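Long-range contacts in histidinol dehydrogenase (Elizabethkingia anophelis NUHP1, PDB 6AN0), which probably catalyses the last step of histidine biosynthesis, the zinc- and NAD-dependent oxidation of L-histidinol through L-histidinaldehyde to L-histidine: residues A[10-15]-A[308-313]; A[99-104]-A[368-373]; A[130-135]-A[162-167]. All blocks are in the same frame, centred on the assembly; numbering follows the deposited sequence.

Contact 1: A[10-15]-A[308-313]; sequences QTYINP and QSRGIV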
loop_
_atom_site.group_PDB
_atom_site.type_symbol
_atom_site.label_atom_id
_atom_site.label_comp_id
_atom_site.label_asym_id
_atom_site.label_seq_id
_atom_site.Cartn_x
_atom_site.Cartn_y
_atom_site.Cartn_z
ATOM N N GLN A 10 24.472 -25.120 7.244
ATOM C CA GLN A 10 24.478 -26.169 6.236
ATOM C C GLN A 10 24.848 -25.597 4.872
ATOM O O GLN A 10 24.489 -24.464 4.537
ATOM C CB GLN A 10 23.101 -26.831 6.175
ATOM C CG GLN A 10 22.999 -28.036 5.267
ATOM C CD GLN A 10 21.874 -28.961 5.685
ATOM O OE1 GLN A 10 21.558 -29.070 6.871
ATOM N NE2 GLN A 10 21.256 -29.626 4.714
ATOM N N THR A 11 25.563 -26.393 4.076
ATOM C CA THR A 11 26.064 -25.928 2.789
ATOM C C THR A 11 25.593 -26.815 1.644
ATOM O O THR A 11 25.364 -28.018 1.810
ATOM C CB THR A 11 27.590 -25.858 2.767
ATOM O OG1 THR A 11 28.131 -27.141 3.087
ATOM C CG2 THR A 11 28.084 -24.845 3.766
ATOM N N TYR A 12 25.484 -26.197 0.467
ATOM C CA TYR A 12 25.030 -26.857 -0.752
ATOM C C TYR A 12 25.932 -26.411 -1.894
ATOM O O TYR A 12 26.036 -25.210 -2.162
ATOM C CB TYR A 12 23.568 -26.508 -1.047
ATOM C CG TYR A 12 22.635 -26.715 0.126
ATOM C CD1 TYR A 12 21.935 -27.912 0.283
ATOM C CD2 TYR A 12 22.459 -25.725 1.079
ATOM C CE1 TYR A 12 21.082 -28.103 1.358
ATOM C CE2 TYR A 12 21.611 -25.907 2.156
ATOM C CZ TYR A 12 20.924 -27.095 2.290
ATOM O OH TYR A 12 20.082 -27.267 3.363
ATOM N N ILE A 13 26.584 -27.362 -2.562
ATOM C CA ILE A 13 27.591 -27.057 -3.577
ATOM C C ILE A 13 26.990 -27.324 -4.951
ATOM O O ILE A 13 26.807 -28.484 -5.344
ATOM C CB ILE A 13 28.873 -27.878 -3.379
ATOM C CG1 ILE A 13 29.369 -27.774 -1.935
ATOM C CG2 ILE A 13 29.943 -27.406 -4.347
ATOM C CD1 ILE A 13 29.670 -26.344 -1.482
ATOM N N ASN A 14 26.731 -26.254 -5.698
ATOM C CA ASN A 14 26.148 -26.327 -7.034
ATOM C C ASN A 14 24.850 -27.144 -7.059
ATOM O O ASN A 14 24.753 -28.143 -7.770
ATOM C CB ASN A 14 27.145 -26.894 -8.038
ATOM C CG ASN A 14 28.462 -26.138 -8.059
ATOM O OD1 ASN A 14 29.518 -26.717 -7.798
ATOM N ND2 ASN A 14 28.413 -24.847 -8.378
ATOM N N PRO A 15 23.830 -26.735 -6.299
ATOM C CA PRO A 15 22.563 -27.456 -6.354
ATOM C C PRO A 15 21.895 -27.260 -7.706
ATOM O O PRO A 15 22.021 -26.189 -8.324
ATOM C CB PRO A 15 21.741 -26.816 -5.221
ATOM C CG PRO A 15 22.286 -25.439 -5.101
ATOM C CD PRO A 15 23.752 -25.542 -5.430
ATOM N N GLN A 308 18.860 -22.766 10.616
ATOM C CA GLN A 308 17.956 -22.662 9.477
ATOM C C GLN A 308 18.577 -21.919 8.299
ATOM O O GLN A 308 17.889 -21.673 7.303
ATOM C CB GLN A 308 16.657 -21.959 9.892
ATOM C CG GLN A 308 16.115 -22.340 11.265
ATOM C CD GLN A 308 15.311 -23.640 11.266
ATOM O OE1 GLN A 308 14.755 -24.065 10.240
ATOM N NE2 GLN A 308 15.239 -24.274 12.434
ATOM N N SER A 309 19.854 -21.570 8.383
ATOM C CA SER A 309 20.534 -20.783 7.364
ATOM C C SER A 309 21.270 -21.691 6.379
ATOM O O SER A 309 21.453 -22.887 6.617
ATOM C CB SER A 309 21.488 -19.791 8.034
ATOM O OG SER A 309 20.738 -18.877 8.827
ATOM N N ARG A 310 21.676 -21.113 5.242
ATOM C CA ARG A 310 22.220 -21.898 4.138
ATOM C C ARG A 310 23.371 -21.153 3.478
ATOM O O ARG A 310 23.251 -19.959 3.203
ATOM C CB ARG A 310 21.142 -22.195 3.078
ATOM C CG ARG A 310 19.842 -22.748 3.642
ATOM C CD ARG A 310 18.893 -23.222 2.562
ATOM N NE ARG A 310 17.763 -23.926 3.160
ATOM C CZ ARG A 310 16.558 -23.398 3.335
ATOM N NH1 ARG A 310 16.309 -22.161 2.932
ATOM N NH2 ARG A 310 15.593 -24.117 3.899
ATOM N N GLY A 311 24.470 -21.858 3.219
ATOM C CA GLY A 311 25.520 -21.382 2.327
ATOM C C GLY A 311 25.509 -22.184 1.034
ATOM O O GLY A 311 25.515 -23.418 1.057
ATOM N N ILE A 312 25.486 -21.471 -0.091
ATOM C CA ILE A 312 25.273 -22.089 -1.395
ATOM C C ILE A 312 26.341 -21.600 -2.362
ATOM O O ILE A 312 26.537 -20.390 -2.516
ATOM C CB ILE A 312 23.865 -21.768 -1.936
ATOM C CG1 ILE A 312 22.806 -22.135 -0.887
ATOM C CG2 ILE A 312 23.620 -22.497 -3.260
ATOM C CD1 ILE A 312 21.410 -21.656 -1.211
ATOM N N VAL A 313 27.013 -22.535 -3.030
ATOM C CA VAL A 313 27.959 -22.208 -4.093
ATOM C C VAL A 313 27.249 -22.314 -5.435
ATOM O O VAL A 313 26.647 -23.347 -5.754
ATOM C CB VAL A 313 29.199 -23.117 -4.053
ATOM C CG1 VAL A 313 30.115 -22.777 -5.215
ATOM C CG2 VAL A 313 29.929 -22.944 -2.742
#
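Strand 10-13 runs parallel to strand 310-313, the short axes 4.7 Å apart and 16° off alignment, and four backbone hydrogen bonds tie them. Gly-311 sits in the middle: its N gives to Gln-10 O at 2.9 Å, and its O takes Tyr-12 N at 2.8 Å. Tyr-12 O then receives Val-313 N at 3.0 Å, and Val-313 O receives Asn-14 N. That last bond differs from the others: Asn-14 N lies on a lone pair in the carbonyl plane, whereas the other donors approach nearly along the C=O axis.

The tight packing starts on the face of Tyr-12, Arg-310 and Ile-312. With CG beside its own backbone N (chi1 -51°), Tyr-12 sets CE2 against the extended aliphatic chain of Arg-310, the two crossing obliquely, with CE2 3.8 Å from Arg-310 CD, while its OH comes near the edge of the guanidinium. Farther along, the ring of Pro-15 crosses Ile-312 at about a right angle, Pro-15 CG lying 3.7 Å from Ile-312 CG2. On the other face Ile-13 and Val-313 lie side by side, Ile-13 CD1 against Val-313 CG2 at 3.6 Å.

The N-terminal strand is the looser, more solvent-exposed partner. Gln-10 turns its amide away from strand 310-313, and Ile-13 and Asn-14 are largely exposed, while Gly-311, Ile-312 and Val-313 are buried.

Within this chain strand 10-13 is an outermost strand of a six-stranded parallel sheet, and 310-313 bonds on to strand 271-276. Helix 279-293 covers Thr-11 and Val-313; Leu-23 of helix 20-23 packs on Tyr-12, Pro-15 and Arg-310, whose NH1 binds Gln-25 O.

Contact 2: A[99-104]-A[368-373]; sequences KFHASQ and GTNHTL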
loop_
_atom_site.group_PDB
_atom_site.type_symbol
_atom_site.label_atom_id
_atom_site.label_comp_id
_atom_site.label_asym_id
_atom_site.label_seq_id
_atom_site.Cartn_x
_atom_site.Cartn_y
_atom_site.Cartn_z
ATOM N N LYS A 99 17.416 13.730 5.671
ATOM C CA LYS A 99 17.870 14.194 4.365
ATOM C C LYS A 99 17.396 13.262 3.252
ATOM O O LYS A 99 16.896 13.718 2.213
ATOM C CB LYS A 99 19.391 14.327 4.374
ATOM C CG LYS A 99 19.966 14.990 3.147
ATOM C CD LYS A 99 21.437 15.354 3.337
ATOM C CE LYS A 99 22.023 15.903 2.043
ATOM N NZ LYS A 99 23.494 16.132 2.155
ATOM N N PHE A 100 17.528 11.949 3.454
ATOM C CA PHE A 100 17.152 11.014 2.397
ATOM C C PHE A 100 15.643 10.972 2.185
ATOM O O PHE A 100 15.177 10.906 1.040
ATOM C CB PHE A 100 17.670 9.601 2.710
ATOM C CG PHE A 100 17.336 8.584 1.639
ATOM C CD1 PHE A 100 17.859 8.718 0.360
ATOM C CD2 PHE A 100 16.510 7.499 1.913
ATOM C CE1 PHE A 100 17.572 7.792 -0.646
ATOM C CE2 PHE A 100 16.218 6.555 0.915
ATOM C CZ PHE A 100 16.752 6.699 -0.366
ATOM N N HIS A 101 14.854 11.004 3.265
ATOM C CA HIS A 101 13.404 10.943 3.070
ATOM C C HIS A 101 12.846 12.255 2.546
ATOM O O HIS A 101 11.842 12.251 1.821
ATOM C CB HIS A 101 12.702 10.534 4.364
ATOM C CG HIS A 101 12.905 9.093 4.689
ATOM N ND1 HIS A 101 14.064 8.622 5.268
ATOM C CD2 HIS A 101 12.138 8.008 4.431
ATOM C CE1 HIS A 101 13.986 7.305 5.387
ATOM N NE2 HIS A 101 12.830 6.908 4.882
ATOM N N ALA A 102 13.478 13.382 2.882
ATOM C CA ALA A 102 13.016 14.643 2.318
ATOM C C ALA A 102 13.187 14.667 0.807
ATOM O O ALA A 102 12.402 15.321 0.110
ATOM C CB ALA A 102 13.761 15.817 2.958
ATOM N N SER A 103 14.193 13.954 0.280
ATOM C CA SER A 103 14.456 13.949 -1.161
ATOM C C SER A 103 13.366 13.221 -1.935
ATOM O O SER A 103 13.282 13.365 -3.156
ATOM C CB SER A 103 15.820 13.307 -1.459
ATOM O OG SER A 103 15.771 11.880 -1.310
ATOM N N GLN A 104 12.524 12.447 -1.249
ATOM C CA GLN A 104 11.483 11.665 -1.903
ATOM C C GLN A 104 10.244 12.490 -2.237
ATOM O O GLN A 104 9.342 11.977 -2.914
ATOM C CB GLN A 104 11.108 10.460 -1.016
ATOM C CG GLN A 104 12.315 9.533 -0.744
ATOM C CD GLN A 104 12.024 8.462 0.305
ATOM O OE1 GLN A 104 10.948 8.447 0.908
ATOM N NE2 GLN A 104 12.983 7.561 0.524
ATOM N N GLY A 368 20.638 6.537 6.190
ATOM C CA GLY A 368 19.526 7.358 5.770
ATOM C C GLY A 368 18.379 6.583 5.159
ATOM O O GLY A 368 17.252 7.099 5.111
ATOM N N THR A 369 18.628 5.363 4.678
ATOM C CA THR A 369 17.557 4.527 4.163
ATOM C C THR A 369 16.697 4.039 5.325
ATOM O O THR A 369 17.070 4.155 6.495
ATOM C CB THR A 369 18.124 3.331 3.399
ATOM O OG1 THR A 369 18.965 2.563 4.277
ATOM C CG2 THR A 369 18.958 3.805 2.208
ATOM N N ASN A 370 15.535 3.480 4.996
ATOM C CA ASN A 370 14.608 3.020 6.027
ATOM C C ASN A 370 14.821 1.539 6.326
ATOM O O ASN A 370 14.877 0.723 5.405
ATOM C CB ASN A 370 13.163 3.244 5.591
ATOM C CG ASN A 370 12.250 3.423 6.765
ATOM O OD1 ASN A 370 11.993 2.475 7.510
ATOM N ND2 ASN A 370 11.793 4.655 6.973
ATOM N N HIS A 371 14.911 1.186 7.610
ATOM C CA HIS A 371 15.130 -0.215 7.956
ATOM C C HIS A 371 13.836 -0.993 8.164
ATOM O O HIS A 371 13.892 -2.195 8.475
ATOM C CB HIS A 371 16.075 -0.340 9.178
ATOM C CG HIS A 371 15.455 -0.080 10.525
ATOM N ND1 HIS A 371 16.217 0.310 11.609
ATOM C CD2 HIS A 371 14.188 -0.213 10.992
ATOM C CE1 HIS A 371 15.444 0.426 12.676
ATOM N NE2 HIS A 371 14.208 0.114 12.328
ATOM N N THR A 372 12.674 -0.344 8.015
ATOM C CA THR A 372 11.377 -1.022 8.164
ATOM C C THR A 372 11.005 -1.585 6.794
ATOM O O THR A 372 10.473 -0.873 5.932
ATOM C CB THR A 372 10.320 -0.069 8.710
ATOM O OG1 THR A 372 10.810 0.521 9.919
ATOM C CG2 THR A 372 9.050 -0.836 9.075
ATOM N N LEU A 373 11.292 -2.869 6.595
ATOM C CA LEU A 373 11.402 -3.484 5.279
ATOM C C LEU A 373 10.609 -4.781 5.190
ATOM O O LEU A 373 10.431 -5.476 6.191
ATOM C CB LEU A 373 12.867 -3.783 4.957
ATOM C CG LEU A 373 13.786 -2.577 4.812
ATOM C CD1 LEU A 373 15.243 -3.020 4.947
ATOM C CD2 LEU A 373 13.552 -1.949 3.447
#
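Van der Waals packing carries most of this buried contact, in which the last turn of helix 84-102 meets the irregular chain 368-373. Phe-100 has CG anti to its backbone N (chi1 -179°), which carries the ring obliquely up to the Gly-368 carbonyl and Thr-369: Phe-100 CD2 comes to 3.3 Å from Gly-368 O, and Phe-100 CE2 reaches Thr-369 CG2 at 4.1 Å, the two side chains crossing obliquely. Across the subunit boundary, Phe-100 also packs on Cys-119 of the second subunit. The backbone of Gly-368 comes close as well, with a phi of 124° that suits a residue without CB. His-101 approaches the same carbonyl from its neighbouring place on the helix, with His-101 CE1 3.3 Å from Gly-368 O. Phe-100 CD2 also lies over one face of the imidazole, offset toward its rim.

Among the polar groups, the His-101 ring and the Asn-370 amide stand nearly perpendicular, their planes 79° apart. Asn-370 CB meets the imidazole edge in plane, and His-101 NE2 is 3.2 Å from Asn-370 ND2. Both groups are steadied from outside the pair: His-101 ND1 bonds to Ile-97 O, one turn back in the helix, and Asn-370 ND2 to Met-146 O of helix 142-154.

Each segment also carries a hydrogen bond of its own. Ser-103 OG gives to a lone pair of Phe-100 O at 2.6 Å near the helix end.

In the loop, Asn-370 OD1 accepts Thr-372 N at 2.9 Å, again on a lone pair, closing an Asx turn. This turn belongs to the chain that follows helix 360-365, the helix whose Asp-364 binds the zinc ion.

Contact 3: A[130-135]-A[162-167]; sequences GIYIPG and CTPPDE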
loop_
_atom_site.group_PDB
_atom_site.type_symbol
_atom_site.label_atom_id
_atom_site.label_comp_id
_atom_site.label_asym_id
_atom_site.label_seq_id
_atom_site.Cartn_x
_atom_site.Cartn_y
_atom_site.Cartn_z
ATOM N N GLY A 130 -0.239 6.035 13.741
ATOM C CA GLY A 130 0.088 5.264 14.938
ATOM C C GLY A 130 1.371 4.471 14.732
ATOM O O GLY A 130 1.549 3.827 13.695
ATOM N N ILE A 131 2.258 4.524 15.735
ATOM C CA ILE A 131 3.539 3.817 15.696
ATOM C C ILE A 131 3.601 2.885 16.897
ATOM O O ILE A 131 3.418 3.327 18.036
ATOM C CB ILE A 131 4.740 4.789 15.716
ATOM C CG1 ILE A 131 4.752 5.672 14.460
ATOM C CG2 ILE A 131 6.059 4.006 15.843
ATOM C CD1 ILE A 131 5.704 6.902 14.579
ATOM N N TYR A 132 3.873 1.608 16.641
ATOM C CA TYR A 132 4.082 0.616 17.688
ATOM C C TYR A 132 5.566 0.310 17.829
ATOM O O TYR A 132 6.229 0.006 16.833
ATOM C CB TYR A 132 3.329 -0.676 17.368
ATOM C CG TYR A 132 3.483 -1.634 18.513
ATOM C CD1 TYR A 132 2.772 -1.430 19.686
ATOM C CD2 TYR A 132 4.404 -2.671 18.468
ATOM C CE1 TYR A 132 2.927 -2.262 20.775
ATOM C CE2 TYR A 132 4.560 -3.524 19.573
ATOM C CZ TYR A 132 3.817 -3.300 20.714
ATOM O OH TYR A 132 3.937 -4.116 21.823
ATOM N N ILE A 133 6.076 0.349 19.065
ATOM C CA ILE A 133 7.473 0.052 19.352
ATOM C C ILE A 133 7.526 -1.015 20.438
ATOM O O ILE A 133 7.114 -0.755 21.573
ATOM C CB ILE A 133 8.258 1.299 19.803
ATOM C CG1 ILE A 133 8.197 2.417 18.744
ATOM C CG2 ILE A 133 9.698 0.934 20.149
ATOM C CD1 ILE A 133 8.978 2.112 17.486
ATOM N N PRO A 134 8.032 -2.216 20.159
ATOM C CA PRO A 134 8.142 -3.227 21.224
ATOM C C PRO A 134 9.021 -2.734 22.362
ATOM O O PRO A 134 9.887 -1.875 22.186
ATOM C CB PRO A 134 8.776 -4.431 20.514
ATOM C CG PRO A 134 8.407 -4.246 19.058
ATOM C CD PRO A 134 8.480 -2.740 18.854
ATOM N N GLY A 135 8.788 -3.296 23.547
ATOM C CA GLY A 135 9.566 -2.994 24.728
ATOM C C GLY A 135 10.681 -3.992 24.960
ATOM O O GLY A 135 11.240 -4.567 24.018
ATOM N N CYS A 162 2.913 4.061 20.785
ATOM C CA CYS A 162 2.608 3.126 21.868
ATOM C C CYS A 162 3.793 2.196 22.095
ATOM O O CYS A 162 4.322 1.618 21.141
ATOM C CB CYS A 162 1.382 2.269 21.545
ATOM S SG CYS A 162 -0.184 3.163 21.568
ATOM N N THR A 163 4.167 2.008 23.362
ATOM C CA THR A 163 5.261 1.103 23.704
ATOM C C THR A 163 5.035 0.643 25.134
ATOM O O THR A 163 4.634 1.464 25.972
ATOM C CB THR A 163 6.627 1.804 23.526
ATOM O OG1 THR A 163 7.704 0.866 23.686
ATOM C CG2 THR A 163 6.805 2.948 24.503
ATOM N N PRO A 164 5.211 -0.640 25.440
ATOM C CA PRO A 164 4.742 -1.171 26.736
ATOM C C PRO A 164 5.694 -0.837 27.870
ATOM O O PRO A 164 6.918 -0.784 27.682
ATOM C CB PRO A 164 4.671 -2.683 26.496
ATOM C CG PRO A 164 5.599 -2.936 25.352
ATOM C CD PRO A 164 5.532 -1.716 24.480
ATOM N N PRO A 165 5.164 -0.613 29.071
ATOM C CA PRO A 165 6.017 -0.356 30.234
ATOM C C PRO A 165 6.662 -1.627 30.762
ATOM O O PRO A 165 6.200 -2.746 30.526
ATOM C CB PRO A 165 5.034 0.206 31.268
ATOM C CG PRO A 165 3.738 -0.499 30.929
ATOM C CD PRO A 165 3.731 -0.561 29.411
ATOM N N ASP A 166 7.740 -1.436 31.518
ATOM C CA ASP A 166 8.259 -2.543 32.300
ATOM C C ASP A 166 7.414 -2.690 33.571
ATOM O O ASP A 166 6.422 -1.981 33.769
ATOM C CB ASP A 166 9.754 -2.358 32.567
ATOM C CG ASP A 166 10.077 -1.185 33.491
ATOM O OD1 ASP A 166 9.187 -0.628 34.168
ATOM O OD2 ASP A 166 11.271 -0.825 33.549
ATOM N N GLU A 167 7.791 -3.623 34.445
ATOM C CA GLU A 167 6.954 -3.908 35.607
ATOM C C GLU A 167 6.892 -2.742 36.583
ATOM O O GLU A 167 6.000 -2.711 37.437
ATOM C CB GLU A 167 7.442 -5.173 36.320
ATOM C CG GLU A 167 7.464 -6.389 35.402
ATOM C CD GLU A 167 7.363 -7.713 36.141
ATOM O OE1 GLU A 167 7.194 -7.702 37.376
ATOM O OE2 GLU A 167 7.438 -8.767 35.473
#
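A beta-alpha-beta unit, strand 117-132, helix 142-154 and strand 158-163, brings these segments together at the C-terminal ends of its two parallel strands, where Tyr-132 is predicted to contribute to the NAD(+) site. Cys-162 holds the register with both of its backbone polar atoms: its N gives to Ile-131 O at 2.9 Å, and its O accepts Ile-133 N at 3.0 Å, each bond running nearly along the C=O axis.

Tyr-132 and Cys-162 share one face of the sheet, under Ala-195 of helix 192-201. With CG anti to the backbone N (chi1 -176°), the tyrosine reaches along the second strand. Its CD1 passes 3.7 Å from Cys-162 O, and its hydroxyl ends 3.9 Å from Pro-164 CD, phenol and pyrrolidine crossing at about a right angle. Gly-192 N bonds to that OH, fixing the far end of the phenol at the start of helix 192-201.

Ile-131 and Ile-133 instead pack on helix 142-154, the connection of the unit. Beyond the strands the Pro-164 ring packs against the backbone of the loop at Gly-135, its CG 3.7 Å from Gly-135 N and its CD 3.4 Å from Ile-133 O.

That same carbonyl takes a side-chain bond: Thr-163, with OG1 anti to its backbone N (chi1 -172°), donates from OG1 to Ile-133 O at 2.7 Å, the hydroxyl lying 36° above the carbonyl plane.

Overall arrangement
Contacts 1 and 3 pair parallel strands in two different sheets, with centres 38 Å apart. Contact 2 lies nearest the centre of the folded chain, about 11 Å from it, its own centre 33 Å from that of contact 1 and 23 Å from that of contact 3; none of the three touches another. Along the chain, contact 3 nests inside the loops closed by both others, whereas contacts 1 and 2 interleave: 10-15, 99-104, 308-313, 368-373. Helix 142-154 links contacts 2 and 3, bonding to Asn-370 through Met-146 and covering Ile-131 and Ile-133. Contact 3 thus lies in the sheet carrying Tyr-132, predicted to bind NAD(+), while contact 2 includes chain following zinc-binding Asp-364 and meets the second subunit.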